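Long-range contacts in divalent-cation tolerance protein CutA (Thermotoga maritima, PDB 1VHF), which probably takes part in resistance toward heavy metals as a copper-binding homotrimer of the CutA family: residues F32-I37 and W53-K58; V6-P11 and K73-E78. All coordinates share one frame; numbering follows the deposited sequence.

Contact 1 (F32-I37 and W53-K58); sequences FNAFEI and WAAIFK
The long beta hairpin of the CutA fold, strands 31-43 and 46-60, supplies both segments, which run antiparallel at 158° in the ferredoxin-like sheet. Two doubly hydrogen-bonded pairs join the backbones: Asn33 N to Ile56 O at 2.9 Å, returned by Ile56 N to Asn33 O, and Ala54 N to Phe35 O at 2.8 Å, nearly along the C=O axis, returned by Phe35 N to Ala54 O. On the face with Phe32, Ala34, Ala55 and Phe57, Trp53 does most of the covering. With CG anti to its carbonyl carbon (chi1 -85°), its indole lies flat over the opposing backbone at Phe35 and Glu36. Glu36 CA sits 4.0 Å from the centroid of the five-membered ring, a CH-pi contact over the face, and the extended Glu36 side chain crosses obliquely, its CG 3.6 Å from Trp53 NE1. At the other end Phe32 CB rests 3.6 Å from Phe57 CD1, while the Phe32 ring turns away toward Leu17 and Leu24 of helix 13-25. On the other face Ala54 CB sits over the Phe35 ring, off its centre, in a CH-pi contact; chi1 of 49° places Phe35 CG between N and the carbonyl carbon. Ile37 CG2 touches the same methyl. Asn33 CB meets Ile56 CG1, and the Asn33 carboxamide crosses Lys58 obliquely. A water bridges them, donating to Asn33 OD1 at 2.7 Å and accepting from Lys58 NZ, which also has a weak bond to Tyr94. Asn33 ND2 turns back to Phe32 O, approaching from above the carbonyl plane. The amide is thus held from both ends, its oxygen through water to an ammonium whose charge probably polarises it, whereas the Trp53 side chain adds dispersion and CH-pi contact to the backbone bonds there.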
loop_
_atom_site.group_PDB
_atom_site.type_symbol
_atom_site.label_atom_id
_atom_site.label_comp_id
_atom_site.label_asym_id
_atom_site.label_seq_id
_atom_site.Cartn_x
_atom_site.Cartn_y
_atom_site.Cartn_z
ATOM N N PHE A 32 1.170 -2.253 7.702
ATOM C CA PHE A 32 1.762 -2.326 6.377
ATOM C C PHE A 32 2.990 -3.228 6.475
ATOM O O PHE A 32 3.600 -3.375 7.538
ATOM C CB PHE A 32 2.180 -0.946 5.827
ATOM C CG PHE A 32 3.319 -0.293 6.539
ATOM C CD1 PHE A 32 4.638 -0.594 6.234
ATOM C CD2 PHE A 32 3.080 0.674 7.534
ATOM C CE1 PHE A 32 5.700 -0.004 6.904
ATOM C CE2 PHE A 32 4.132 1.264 8.182
ATOM C CZ PHE A 32 5.456 0.940 7.910
ATOM N N ASN A 33 3.345 -3.810 5.326
ATOM C CA ASN A 33 4.572 -4.603 5.165
ATOM C C ASN A 33 5.313 -4.014 3.950
ATOM O O ASN A 33 4.702 -3.966 2.874
ATOM C CB ASN A 33 4.298 -6.081 4.930
ATOM C CG ASN A 33 3.783 -6.849 6.112
ATOM O OD1 ASN A 33 3.421 -8.024 5.945
ATOM N ND2 ASN A 33 3.734 -6.318 7.323
ATOM N N ALA A 34 6.549 -3.551 4.100
ATOM C CA ALA A 34 7.247 -2.942 2.955
ATOM C C ALA A 34 8.562 -3.675 2.713
ATOM O O ALA A 34 9.170 -4.245 3.628
ATOM C CB ALA A 34 7.512 -1.463 3.249
ATOM N N PHE A 35 9.017 -3.685 1.456
ATOM C CA PHE A 35 10.247 -4.398 1.116
ATOM C C PHE A 35 10.875 -3.823 -0.161
ATOM O O PHE A 35 10.204 -3.193 -0.986
ATOM C CB PHE A 35 10.027 -5.911 0.885
ATOM C CG PHE A 35 8.899 -6.259 -0.046
ATOM C CD1 PHE A 35 7.572 -6.199 0.369
ATOM C CD2 PHE A 35 9.170 -6.679 -1.358
ATOM C CE1 PHE A 35 6.527 -6.488 -0.472
ATOM C CE2 PHE A 35 8.130 -7.078 -2.188
ATOM C CZ PHE A 35 6.813 -6.951 -1.773
ATOM N N GLU A 36 12.191 -3.935 -0.251
ATOM C CA GLU A 36 12.916 -3.368 -1.390
ATOM C C GLU A 36 12.705 -4.208 -2.640
ATOM O O GLU A 36 12.700 -5.458 -2.597
ATOM C CB GLU A 36 14.423 -3.252 -1.055
ATOM C CG GLU A 36 15.122 -2.298 -2.014
ATOM C CD GLU A 36 16.621 -2.198 -1.720
ATOM O OE1 GLU A 36 17.074 -2.754 -0.694
ATOM O OE2 GLU A 36 17.278 -1.559 -2.570
ATOM N N ILE A 37 12.584 -3.506 -3.767
ATOM C CA ILE A 37 12.407 -4.138 -5.058
ATOM C C ILE A 37 13.274 -3.507 -6.134
ATOM O O ILE A 37 13.766 -2.376 -6.006
ATOM C CB ILE A 37 10.938 -4.070 -5.553
ATOM C CG1 ILE A 37 10.447 -2.633 -5.630
ATOM C CG2 ILE A 37 10.030 -4.887 -4.626
ATOM C CD1 ILE A 37 9.174 -2.517 -6.458
ATOM N N TRP A 53 10.739 0.794 -3.309
ATOM C CA TRP A 53 10.221 0.028 -2.177
ATOM C C TRP A 53 8.747 -0.258 -2.453
ATOM O O TRP A 53 8.005 0.644 -2.827
ATOM C CB TRP A 53 10.345 0.751 -0.816
ATOM C CG TRP A 53 11.726 0.498 -0.242
ATOM C CD1 TRP A 53 12.915 0.947 -0.738
ATOM C CD2 TRP A 53 12.051 -0.299 0.883
ATOM N NE1 TRP A 53 13.960 0.472 0.008
ATOM C CE2 TRP A 53 13.454 -0.282 1.040
ATOM C CE3 TRP A 53 11.270 -0.996 1.814
ATOM C CZ2 TRP A 53 14.101 -0.993 2.053
ATOM C CZ3 TRP A 53 11.898 -1.682 2.833
ATOM C CH2 TRP A 53 13.311 -1.666 2.941
ATOM N N ALA A 54 8.351 -1.504 -2.286
ATOM C CA ALA A 54 6.963 -1.883 -2.446
ATOM C C ALA A 54 6.359 -1.943 -1.029
ATOM O O ALA A 54 7.109 -2.157 -0.067
ATOM C CB ALA A 54 6.887 -3.270 -3.062
ATOM N N ALA A 55 5.046 -1.806 -0.984
ATOM C CA ALA A 55 4.382 -1.985 0.295
ATOM C C ALA A 55 2.993 -2.541 0.049
ATOM O O ALA A 55 2.328 -2.301 -0.947
ATOM C CB ALA A 55 4.260 -0.660 1.037
ATOM N N ILE A 56 2.598 -3.351 1.036
ATOM C CA ILE A 56 1.250 -3.917 1.083
ATOM C C ILE A 56 0.606 -3.279 2.335
ATOM O O ILE A 56 1.171 -3.358 3.431
ATOM C CB ILE A 56 1.092 -5.414 1.105
ATOM C CG1 ILE A 56 1.878 -6.181 2.142
ATOM C CG2 ILE A 56 1.375 -5.990 -0.318
ATOM C CD1 ILE A 56 1.250 -7.518 2.537
ATOM N N PHE A 57 -0.552 -2.728 2.128
ATOM C CA PHE A 57 -1.326 -2.038 3.194
ATOM C C PHE A 57 -2.549 -2.905 3.484
ATOM O O PHE A 57 -3.305 -3.176 2.540
ATOM C CB PHE A 57 -1.758 -0.664 2.681
ATOM C CG PHE A 57 -0.599 0.224 2.339
ATOM C CD1 PHE A 57 0.204 0.754 3.324
ATOM C CD2 PHE A 57 -0.319 0.515 1.008
ATOM C CE1 PHE A 57 1.260 1.608 3.027
ATOM C CE2 PHE A 57 0.729 1.365 0.694
ATOM C CZ PHE A 57 1.518 1.899 1.696
ATOM N N LYS A 58 -2.675 -3.358 4.718
ATOM C CA LYS A 58 -3.815 -4.238 5.045
ATOM C C LYS A 58 -4.930 -3.443 5.691
ATOM O O LYS A 58 -4.704 -2.661 6.626
ATOM C CB LYS A 58 -3.348 -5.338 6.042
ATOM C CG LYS A 58 -2.403 -6.305 5.299
ATOM C CD LYS A 58 -1.627 -7.195 6.252
ATOM C CE LYS A 58 -0.234 -6.580 6.439
ATOM N NZ LYS A 58 0.260 -6.789 7.810
HETATM O O HOH W 1 1.346 -9.049 7.368
#

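Contact 2 (V6-P11 and K73-E78); sequences VYSTFP and KLHPYE
His75 forms the tight part of this contact, its imidazole reaching from the start of the loop after helix 64-74 to the end of strand 3-10. Its NE2 donates to Ser8 OG at 3.0 Å, with the hydroxyl near the ring plane and the bond bent to 136°. The same N-H makes a weak, strongly bent hydrogen bond, at the ring edge, to Thr9 O at 2.9 Å. At the other ring nitrogen, ND1 accepts the backbone N-H of Tyr77 at 3.1 Å, almost in plane and fairly straight, so the rotation of the imidazole is fixed. The pattern is consistent with a neutral ring carrying its proton on NE2. Ser8 OG, anti to its own N, is also bonded to Ala81 O. The Phe10 ring lies nearly parallel to the imidazole, planes 14° apart, but slid aside with little overlap; CE2 comes nearest, close to NE2. Strand 3-10 is an inner strand of the ferredoxin-like sheet, and His75 is the first residue to leave helical geometry after helix 64-74, so the imidazole ties the helix exit to the sheet. Farther out the two prolines and Tyr77 meet on the more exposed side. Pro11 CD presses on Pro76 CG at 3.4 Å, tighter than usual, although Pro76 is itself exposed. Tyr77 and Pro11 lie alongside, pointing opposite ways, with Tyr77 CE1 3.7 Å from Pro11 CD. Tyr77 OH lies beside Pro11 N without a bond and is instead hydrogen-bonded to Glu52, the carboxylate that also binds Thr9 OG1.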
loop_
_atom_site.group_PDB
_atom_site.type_symbol
_atom_site.label_atom_id
_atom_site.label_comp_id
_atom_site.label_asym_id
_atom_site.label_seq_id
_atom_site.Cartn_x
_atom_site.Cartn_y
_atom_site.Cartn_z
ATOM N N VAL A 6 -3.785 -3.667 -0.309
ATOM C CA VAL A 6 -3.578 -2.652 -1.351
ATOM C C VAL A 6 -2.050 -2.508 -1.498
ATOM O O VAL A 6 -1.317 -2.290 -0.534
ATOM C CB VAL A 6 -4.213 -1.313 -0.969
ATOM C CG1 VAL A 6 -3.883 -0.265 -2.018
ATOM C CG2 VAL A 6 -5.723 -1.445 -0.813
ATOM N N TYR A 7 -1.586 -2.693 -2.727
ATOM C CA TYR A 7 -0.173 -2.639 -3.075
ATOM C C TYR A 7 0.183 -1.345 -3.804
ATOM O O TYR A 7 -0.584 -0.826 -4.601
ATOM C CB TYR A 7 0.130 -3.797 -4.056
ATOM C CG TYR A 7 1.572 -4.051 -4.473
ATOM C CD1 TYR A 7 2.136 -3.398 -5.541
ATOM C CD2 TYR A 7 2.335 -5.004 -3.814
ATOM C CE1 TYR A 7 3.421 -3.667 -5.982
ATOM C CE2 TYR A 7 3.660 -5.253 -4.213
ATOM C CZ TYR A 7 4.173 -4.603 -5.301
ATOM O OH TYR A 7 5.459 -4.916 -5.694
ATOM N N SER A 8 1.358 -0.828 -3.472
ATOM C CA SER A 8 1.881 0.341 -4.199
ATOM C C SER A 8 3.396 0.273 -4.112
ATOM O O SER A 8 3.988 -0.492 -3.349
ATOM C CB SER A 8 1.348 1.637 -3.602
ATOM O OG SER A 8 1.729 2.747 -4.420
ATOM N N THR A 9 4.052 1.110 -4.924
ATOM C CA THR A 9 5.505 1.221 -4.910
ATOM C C THR A 9 5.874 2.691 -4.706
ATOM O O THR A 9 5.089 3.620 -4.970
ATOM C CB THR A 9 6.248 0.663 -6.092
ATOM O OG1 THR A 9 6.038 1.483 -7.259
ATOM C CG2 THR A 9 5.841 -0.775 -6.364
ATOM N N PHE A 10 7.070 2.872 -4.127
ATOM C CA PHE A 10 7.597 4.174 -3.717
ATOM C C PHE A 10 9.047 4.330 -4.094
ATOM O O PHE A 10 9.762 3.349 -4.286
ATOM C CB PHE A 10 7.506 4.247 -2.149
ATOM C CG PHE A 10 6.066 4.086 -1.706
ATOM C CD1 PHE A 10 5.604 2.814 -1.356
ATOM C CD2 PHE A 10 5.208 5.166 -1.627
ATOM C CE1 PHE A 10 4.276 2.623 -1.015
ATOM C CE2 PHE A 10 3.877 4.963 -1.266
ATOM C CZ PHE A 10 3.410 3.694 -0.935
ATOM N N PRO A 11 9.520 5.567 -4.234
ATOM C CA PRO A 11 10.892 5.774 -4.664
ATOM C C PRO A 11 11.953 5.395 -3.686
ATOM O O PRO A 11 13.112 5.214 -4.137
ATOM C CB PRO A 11 10.956 7.286 -4.932
ATOM C CG PRO A 11 9.874 7.862 -4.089
ATOM C CD PRO A 11 8.775 6.820 -4.081
ATOM N N LYS A 73 -3.151 10.908 -2.757
ATOM C CA LYS A 73 -2.794 12.254 -2.334
ATOM C C LYS A 73 -1.497 12.397 -1.620
ATOM O O LYS A 73 -0.918 13.517 -1.571
ATOM C CB LYS A 73 -3.974 12.856 -1.527
ATOM C CG LYS A 73 -5.071 13.246 -2.520
ATOM C CD LYS A 73 -6.348 13.732 -1.832
ATOM C CE LYS A 73 -7.394 13.960 -2.906
ATOM N NZ LYS A 73 -8.744 14.327 -2.416
ATOM N N LEU A 74 -0.967 11.350 -0.991
ATOM C CA LEU A 74 0.320 11.384 -0.330
ATOM C C LEU A 74 1.453 10.883 -1.251
ATOM O O LEU A 74 2.622 11.028 -0.925
ATOM C CB LEU A 74 0.297 10.455 0.910
ATOM C CG LEU A 74 -0.627 10.888 2.056
ATOM C CD1 LEU A 74 -0.751 9.790 3.103
ATOM C CD2 LEU A 74 -0.087 12.169 2.703
ATOM N N HIS A 75 1.076 10.393 -2.433
ATOM C CA HIS A 75 2.132 9.728 -3.227
ATOM C C HIS A 75 3.079 10.654 -3.910
ATOM O O HIS A 75 2.626 11.619 -4.555
ATOM C CB HIS A 75 1.389 8.842 -4.293
ATOM C CG HIS A 75 2.159 7.564 -4.482
ATOM N ND1 HIS A 75 3.371 7.551 -5.124
ATOM C CD2 HIS A 75 1.904 6.284 -4.097
ATOM C CE1 HIS A 75 3.842 6.309 -5.145
ATOM N NE2 HIS A 75 2.966 5.516 -4.506
ATOM N N PRO A 76 4.373 10.358 -3.940
ATOM C CA PRO A 76 5.302 11.209 -4.673
ATOM C C PRO A 76 5.128 11.051 -6.169
ATOM O O PRO A 76 5.583 11.914 -6.966
ATOM C CB PRO A 76 6.679 10.744 -4.246
ATOM C CG PRO A 76 6.490 9.364 -3.702
ATOM C CD PRO A 76 5.055 9.277 -3.211
ATOM N N TYR A 77 4.618 9.929 -6.662
ATOM C CA TYR A 77 4.404 9.676 -8.082
ATOM C C TYR A 77 3.072 10.227 -8.583
ATOM O O TYR A 77 2.010 10.163 -7.914
ATOM C CB TYR A 77 4.451 8.187 -8.464
ATOM C CG TYR A 77 5.714 7.433 -8.139
ATOM C CD1 TYR A 77 6.957 7.992 -7.952
ATOM C CD2 TYR A 77 5.599 6.048 -8.065
ATOM C CE1 TYR A 77 8.085 7.233 -7.689
ATOM C CE2 TYR A 77 6.704 5.266 -7.794
ATOM C CZ TYR A 77 7.920 5.853 -7.588
ATOM O OH TYR A 77 9.028 5.070 -7.325
ATOM N N GLU A 78 3.109 10.763 -9.810
ATOM C CA GLU A 78 1.902 11.334 -10.388
ATOM C C GLU A 78 0.833 10.328 -10.723
ATOM O O GLU A 78 -0.359 10.495 -10.451
ATOM C CB GLU A 78 2.327 12.118 -11.656
ATOM C CG GLU A 78 1.113 12.759 -12.309
ATOM C CD GLU A 78 1.460 13.521 -13.582
ATOM O OE1 GLU A 78 2.653 13.710 -13.852
ATOM O OE2 GLU A 78 0.503 13.907 -14.279
#

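Contacts 1 and 2 have centres about 11 Å apart and meet on one antiparallel sheet, whose order is 31-43, 46-60, 3-10, 82-86. Strand 46-60 of contact 1 lies next to strand 3-10 of contact 2, and the probable backbone hydrogen bonds Trp53 O to Phe10 N and Phe57 N to Val6 O join them. On the helix-covered face Phe57 packs on Phe10, and on the other face Ala54 on Tyr7. Along the chain the hairpin of contact 1 falls within the loop that contact 2 closes, with helix 64-74 following strand 46-60. Contact 1 therefore adds strand 31-43, the outermost on that side within this chain, while contact 2 fastens the helix exit to an inner strand.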